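Local coordinates for putative CRISPR-associated endoribonuclease-like protein Cas6nc (Pyrococcus horikoshii, PDB 3QJL), which belongs to the Cas6 family of the CRISPR antiviral system and binds RNA, and probably resembles the endoribonucleases that process CRISPR transcripts, at residues R171-M176 and F222-F228; K35-E40 and R92-V98. All coordinates share one frame; numbering follows the deposited sequence.

How the contacts relate
Each contact joins two helices of one half of the chain, and the order of helices and strands suggests that they occupy corresponding places in two ferredoxin-like halves. Contact 2 (35-40 with 92-98) belongs to the N-terminal half and contact 1 (171-176 with 222-228) to the C-terminal half; contact 2 closes along the chain before contact 1 opens. Their centres are 21 Å apart and their nearest atoms about 10 Å, so they do not touch. Distance to the bound RNA separates them: the nearest atom of contact 1 is about 4 Å from it, with Tyr224 packing on a guanine base, whereas contact 2 stays about 14 Å away at its nearest atom.

Contact 1 of 2, residues R171-M176 and F222-F228; sequences RYSEVM and FGYENGF
Phe222 buries more surface in this contact than any other residue, its ring inserted as a knob among Arg171, Tyr172, Val175 and Met176 of helix 160-176. With CG anti to the backbone N (chi1 -174°), the ring reaches away from helix 217-226 and is covered on one face by the partner backbone: Tyr172 CA stands 3.9 Å from the Phe222 centroid, a CH-pi contact. Asn226 CB, from the ring's own helix, covers the opposite face. Around the rim, Val175 CG2 meets Phe222 CE1 at 3.5 Å, and Met176 SD lies at the edge, 5.2 Å from the Phe222 centroid, a Met-aromatic contact.

Arg171 is the polar counterpart. Its chain bends at chi3 (56°), bringing the guanidinium to the C-terminal end of helix 217-226. NH1 of Arg171 donates to Gly227 O at 3.1 Å; the oxygen lies near the guanidinium plane, whereas the nitrogen stands above the carbonyl plane. NH2 of Arg171 makes a weak, bent bond to Asn226 O, also 3.1 Å. Phe222 CE2 lies over one guanidinium face, yet the two planes differ by 48°, so the groups are not stacked. Hydrogen bonds from Arg171 NE to His51 O and from NH2 to Gly52 O tie the same group to the N-terminal half of the chain.

Tyr172 meets the base of the phenylalanine side chain with its ring edge, CD1 lying 3.6 Å from Phe222 CB.

Gly227, with positive phi, leaves the helix into the glycine-rich loop characteristic of RAMP proteins. Arg171 holds carbonyls on both sides of the point where the helix ends, which probably helps to fix the start of the loop; a buried guanidinium surrounded by these carbonyls and those of His51 and Gly52 is probably held as the cation.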
loop_
_atom_site.group_PDB
_atom_site.type_symbol
_atom_site.label_atom_id
_atom_site.label_comp_id
_atom_site.label_asym_id
_atom_site.label_seq_id
_atom_site.Cartn_x
_atom_site.Cartn_y
_atom_site.Cartn_z
ATOM N N ARG A 171 21.071 -7.254 18.768
ATOM C CA ARG A 171 21.752 -6.184 18.041
ATOM C C ARG A 171 22.224 -5.071 18.981
ATOM O O ARG A 171 23.365 -4.635 18.915
ATOM C CB ARG A 171 20.858 -5.627 16.924
ATOM C CG ARG A 171 20.898 -6.459 15.653
ATOM C CD ARG A 171 20.166 -5.795 14.500
ATOM N NE ARG A 171 20.665 -4.454 14.210
ATOM C CZ ARG A 171 19.899 -3.369 14.209
ATOM N NH1 ARG A 171 18.603 -3.480 14.478
ATOM N NH2 ARG A 171 20.420 -2.178 13.938
ATOM N N TYR A 172 21.336 -4.639 19.868
ATOM C CA TYR A 172 21.621 -3.579 20.820
ATOM C C TYR A 172 22.893 -3.827 21.618
ATOM O O TYR A 172 23.766 -2.965 21.699
ATOM C CB TYR A 172 20.452 -3.443 21.781
ATOM C CG TYR A 172 20.553 -2.284 22.747
ATOM C CD1 TYR A 172 19.844 -1.113 22.527
ATOM C CD2 TYR A 172 21.331 -2.367 23.884
ATOM C CE1 TYR A 172 19.911 -0.058 23.407
ATOM C CE2 TYR A 172 21.398 -1.319 24.769
ATOM C CZ TYR A 172 20.688 -0.166 24.522
ATOM O OH TYR A 172 20.753 0.892 25.398
ATOM N N SER A 173 22.990 -5.002 22.221
ATOM C CA SER A 173 24.126 -5.321 23.066
ATOM C C SER A 173 25.400 -5.397 22.235
ATOM O O SER A 173 26.497 -5.161 22.736
ATOM C CB SER A 173 23.889 -6.651 23.773
ATOM O OG SER A 173 24.951 -7.543 23.503
ATOM N N GLU A 174 25.238 -5.737 20.963
ATOM C CA GLU A 174 26.360 -5.876 20.048
ATOM C C GLU A 174 26.971 -4.534 19.657
ATOM O O GLU A 174 28.189 -4.359 19.738
ATOM C CB GLU A 174 25.919 -6.612 18.787
ATOM C CG GLU A 174 27.053 -7.219 18.009
ATOM C CD GLU A 174 27.575 -8.479 18.659
ATOM O OE1 GLU A 174 26.856 -9.510 18.609
ATOM O OE2 GLU A 174 28.695 -8.429 19.230
ATOM N N VAL A 175 26.143 -3.603 19.185
ATOM C CA VAL A 175 26.646 -2.278 18.824
ATOM C C VAL A 175 26.774 -1.309 20.003
ATOM O O VAL A 175 27.703 -0.499 20.042
ATOM C CB VAL A 175 25.856 -1.633 17.667
ATOM C CG1 VAL A 175 24.901 -2.624 17.069
ATOM C CG2 VAL A 175 25.140 -0.377 18.134
ATOM N N MET A 176 25.852 -1.390 20.960
ATOM C CA MET A 176 25.877 -0.466 22.090
ATOM C C MET A 176 26.905 -0.843 23.156
ATOM O O MET A 176 27.393 0.018 23.879
ATOM C CB MET A 176 24.485 -0.294 22.704
ATOM C CG MET A 176 23.880 1.084 22.467
ATOM S SD MET A 176 24.256 1.709 20.808
ATOM C CE MET A 176 23.286 3.219 20.745
ATOM N N PHE A 222 17.155 2.918 20.023
ATOM C CA PHE A 222 18.045 2.091 19.213
ATOM C C PHE A 222 17.521 1.853 17.801
ATOM O O PHE A 222 18.259 1.996 16.830
ATOM C CB PHE A 222 18.353 0.750 19.878
ATOM C CG PHE A 222 19.368 -0.051 19.131
ATOM C CD1 PHE A 222 20.715 0.266 19.219
ATOM C CD2 PHE A 222 18.981 -1.081 18.307
ATOM C CE1 PHE A 222 21.654 -0.450 18.520
ATOM C CE2 PHE A 222 19.917 -1.801 17.603
ATOM C CZ PHE A 222 21.258 -1.487 17.711
ATOM N N GLY A 223 16.244 1.490 17.697
ATOM C CA GLY A 223 15.625 1.231 16.405
ATOM C C GLY A 223 15.532 2.477 15.547
ATOM O O GLY A 223 15.810 2.450 14.347
ATOM N N TYR A 224 15.134 3.574 16.179
ATOM C CA TYR A 224 15.033 4.862 15.510
ATOM C C TYR A 224 16.367 5.239 14.859
ATOM O O TYR A 224 16.402 5.658 13.706
ATOM C CB TYR A 224 14.599 5.903 16.538
ATOM C CG TYR A 224 14.142 7.240 16.008
ATOM C CD1 TYR A 224 13.586 7.382 14.744
ATOM C CD2 TYR A 224 14.267 8.376 16.798
ATOM C CE1 TYR A 224 13.170 8.635 14.289
ATOM C CE2 TYR A 224 13.866 9.613 16.355
ATOM C CZ TYR A 224 13.321 9.749 15.112
ATOM O OH TYR A 224 12.935 11.013 14.726
ATOM N N GLU A 225 17.460 5.077 15.606
ATOM C CA GLU A 225 18.784 5.505 15.149
ATOM C C GLU A 225 19.441 4.525 14.190
ATOM O O GLU A 225 20.021 4.927 13.183
ATOM C CB GLU A 225 19.710 5.745 16.343
ATOM C CG GLU A 225 19.231 6.834 17.280
ATOM C CD GLU A 225 19.875 6.776 18.655
ATOM O OE1 GLU A 225 20.887 6.068 18.816
ATOM O OE2 GLU A 225 19.352 7.426 19.586
ATOM N N ASN A 226 19.402 3.245 14.557
ATOM C CA ASN A 226 20.021 2.173 13.776
ATOM C C ASN A 226 19.129 1.303 12.904
ATOM O O ASN A 226 19.615 0.358 12.279
ATOM C CB ASN A 226 20.846 1.282 14.683
ATOM C CG ASN A 226 21.996 2.015 15.297
ATOM O OD1 ASN A 226 22.568 2.920 14.683
ATOM N ND2 ASN A 226 22.345 1.639 16.517
ATOM N N GLY A 227 17.832 1.598 12.891
ATOM C CA GLY A 227 16.883 0.807 12.134
ATOM C C GLY A 227 16.351 -0.372 12.923
ATOM O O GLY A 227 17.020 -0.877 13.822
ATOM N N PHE A 228 15.136 -0.804 12.592
ATOM C CA PHE A 228 14.539 -1.980 13.220
ATOM C C PHE A 228 14.747 -3.228 12.361
ATOM O O PHE A 228 14.645 -3.165 11.131
ATOM C CB PHE A 228 13.043 -1.774 13.434
ATOM C CG PHE A 228 12.702 -0.853 14.562
ATOM C CD1 PHE A 228 12.549 0.499 14.343
ATOM C CD2 PHE A 228 12.491 -1.344 15.833
ATOM C CE1 PHE A 228 12.220 1.352 15.381
ATOM C CE2 PHE A 228 12.162 -0.496 16.874
ATOM C CZ PHE A 228 12.029 0.852 16.647
#

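Contact 2 of 2, residues K35-E40 and R92-V98; sequences KVNSIE and RAIAEAV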
loop_
_atom_site.group_PDB
_atom_site.type_symbol
_atom_site.label_atom_id
_atom_site.label_comp_id
_atom_site.label_asym_id
_atom_site.label_seq_id
_atom_site.Cartn_x
_atom_site.Cartn_y
_atom_site.Cartn_z
ATOM N N LYS A 35 33.480 3.829 -0.751
ATOM C CA LYS A 35 33.831 5.220 -0.531
ATOM C C LYS A 35 34.360 5.484 0.879
ATOM O O LYS A 35 35.394 6.119 1.034
ATOM C CB LYS A 35 32.656 6.128 -0.854
ATOM C CG LYS A 35 32.255 6.073 -2.306
ATOM C CD LYS A 35 31.151 7.060 -2.615
ATOM C CE LYS A 35 30.560 6.810 -3.986
ATOM N NZ LYS A 35 31.607 6.647 -5.037
ATOM N N VAL A 36 33.669 4.998 1.903
ATOM C CA VAL A 36 34.151 5.150 3.274
ATOM C C VAL A 36 35.462 4.397 3.468
ATOM O O VAL A 36 36.349 4.836 4.196
ATOM C CB VAL A 36 33.138 4.620 4.306
ATOM C CG1 VAL A 36 33.695 4.736 5.725
ATOM C CG2 VAL A 36 31.823 5.361 4.183
ATOM N N ASN A 37 35.594 3.253 2.818
ATOM C CA ASN A 37 36.778 2.446 3.032
ATOM C C ASN A 37 38.050 3.166 2.573
ATOM O O ASN A 37 39.128 2.950 3.127
ATOM C CB ASN A 37 36.634 1.092 2.359
ATOM C CG ASN A 37 37.755 0.159 2.709
ATOM O OD1 ASN A 37 37.908 -0.250 3.868
ATOM N ND2 ASN A 37 38.553 -0.195 1.709
ATOM N N SER A 38 37.915 4.035 1.576
ATOM C CA SER A 38 39.038 4.816 1.075
ATOM C C SER A 38 39.596 5.759 2.149
ATOM O O SER A 38 40.802 6.008 2.218
ATOM C CB SER A 38 38.614 5.630 -0.148
ATOM O OG SER A 38 38.292 4.799 -1.246
ATOM N N ILE A 39 38.701 6.281 2.982
ATOM C CA ILE A 39 39.054 7.235 4.025
ATOM C C ILE A 39 39.185 6.563 5.396
ATOM O O ILE A 39 40.241 6.603 6.009
ATOM C CB ILE A 39 38.037 8.386 4.102
ATOM C CG1 ILE A 39 37.690 8.887 2.704
ATOM C CG2 ILE A 39 38.585 9.519 4.916
ATOM C CD1 ILE A 39 38.895 9.131 1.848
ATOM N N GLU A 40 38.107 5.958 5.883
ATOM C CA GLU A 40 38.100 5.378 7.222
ATOM C C GLU A 40 37.912 3.862 7.190
ATOM O O GLU A 40 36.852 3.360 7.558
ATOM C CB GLU A 40 36.968 5.995 8.039
ATOM C CG GLU A 40 37.030 7.497 8.144
ATOM C CD GLU A 40 38.132 7.961 9.078
ATOM O OE1 GLU A 40 38.783 7.098 9.719
ATOM O OE2 GLU A 40 38.343 9.193 9.172
ATOM N N ARG A 92 29.715 11.117 10.285
ATOM C CA ARG A 92 30.807 12.019 9.927
ATOM C C ARG A 92 31.598 11.438 8.768
ATOM O O ARG A 92 31.740 12.066 7.726
ATOM C CB ARG A 92 31.709 12.174 11.151
ATOM C CG ARG A 92 32.367 13.529 11.342
ATOM C CD ARG A 92 33.812 13.492 10.869
ATOM N NE ARG A 92 34.239 12.120 10.622
ATOM C CZ ARG A 92 34.990 11.408 11.457
ATOM N NH1 ARG A 92 35.417 11.967 12.593
ATOM N NH2 ARG A 92 35.317 10.146 11.146
ATOM N N ALA A 93 32.080 10.216 8.950
ATOM C CA ALA A 93 32.844 9.511 7.922
ATOM C C ALA A 93 32.084 9.273 6.619
ATOM O O ALA A 93 32.682 9.213 5.553
ATOM C CB ALA A 93 33.352 8.198 8.466
ATOM N N ILE A 94 30.770 9.115 6.690
ATOM C CA ILE A 94 30.017 8.870 5.467
ATOM C C ILE A 94 29.909 10.156 4.655
ATOM O O ILE A 94 30.130 10.164 3.440
ATOM C CB ILE A 94 28.628 8.254 5.752
ATOM C CG1 ILE A 94 28.790 6.820 6.252
ATOM C CG2 ILE A 94 27.750 8.278 4.504
ATOM C CD1 ILE A 94 27.496 6.183 6.755
ATOM N N ALA A 95 29.578 11.246 5.337
ATOM C CA ALA A 95 29.523 12.555 4.697
ATOM C C ALA A 95 30.807 12.854 3.907
ATOM O O ALA A 95 30.750 13.220 2.732
ATOM C CB ALA A 95 29.273 13.629 5.740
ATOM N N GLU A 96 31.961 12.683 4.552
ATOM C CA GLU A 96 33.246 12.942 3.913
ATOM C C GLU A 96 33.468 12.057 2.685
ATOM O O GLU A 96 33.718 12.558 1.580
ATOM C CB GLU A 96 34.388 12.742 4.911
ATOM C CG GLU A 96 35.621 13.570 4.580
ATOM C CD GLU A 96 36.763 13.377 5.573
ATOM O OE1 GLU A 96 37.938 13.403 5.137
ATOM O OE2 GLU A 96 36.493 13.210 6.786
ATOM N N ALA A 97 33.374 10.743 2.889
ATOM C CA ALA A 97 33.616 9.766 1.833
ATOM C C ALA A 97 32.780 10.071 0.611
ATOM O O ALA A 97 33.283 10.128 -0.514
ATOM C CB ALA A 97 33.295 8.383 2.328
ATOM N N VAL A 98 31.490 10.259 0.844
ATOM C CA VAL A 98 30.559 10.530 -0.234
ATOM C C VAL A 98 30.929 11.813 -0.976
ATOM O O VAL A 98 31.038 11.835 -2.203
ATOM C CB VAL A 98 29.117 10.610 0.297
ATOM C CG1 VAL A 98 28.223 11.311 -0.695
ATOM C CG2 VAL A 98 28.594 9.217 0.596
#
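Apolar packing between Val36 and the 92-98 helix forms the centre of this contact. Val36 CG2, placed beside its own backbone N, approaches Ala97 CB at 3.8 Å and Ile94 CG1 at 4.0 Å, while CG1 faces Ala93 more distantly. Ile39 adds a looser margin, its CG1 reaching toward Ala97. Glu40 contributes through its aliphatic part, CG resting 3.8 Å from Ala93 CB.

Side chain meets backbone at Ala97, whose methyl lies against the Lys35-Val36 peptide. Here the helices come nearest, with CA atoms of Val36 and Ala97 4.9 Å apart; small alanine side chains permit an axis separation of 8.1 Å. The helical segments lie nearly perpendicular, at 101°.

Charged groups border this core. A bend at chi2 (-73°) turns the Glu40 carboxylate to Arg92, giving a long salt bridge of 3.7 Å between Glu40 OE2 and Arg92 NH2. The oxygen stands well out of the guanidinium plane, so the attraction is one of charges, with no N-H aimed at it. Glu96 OE2 is 5.0 Å from Glu40 OE2; Arg92 and Lys100, whose NZ forms a long, weak ion pair with Glu96 OE1, probably ease this repulsion together. The same OE1 of Glu96 lies 3.9 Å from Ile39 CG2, a van der Waals contact. Lys35 instead sends its amine beyond the contact, where NZ bonds to Glu103 O and the cation meets the ring of Phe104.

Ile43 of helix 41-47 packs on both Val36 and Ala93, and Val98 turns to Val113 on strand 109-118. Helices 25-39 and 88-100, on an antiparallel sheet ordered 55-60, 79-85, 5-13, 109-118, with 103-106 added at the edge, are the paired helices of a beta-alpha-beta-beta-alpha-beta ferredoxin-like fold.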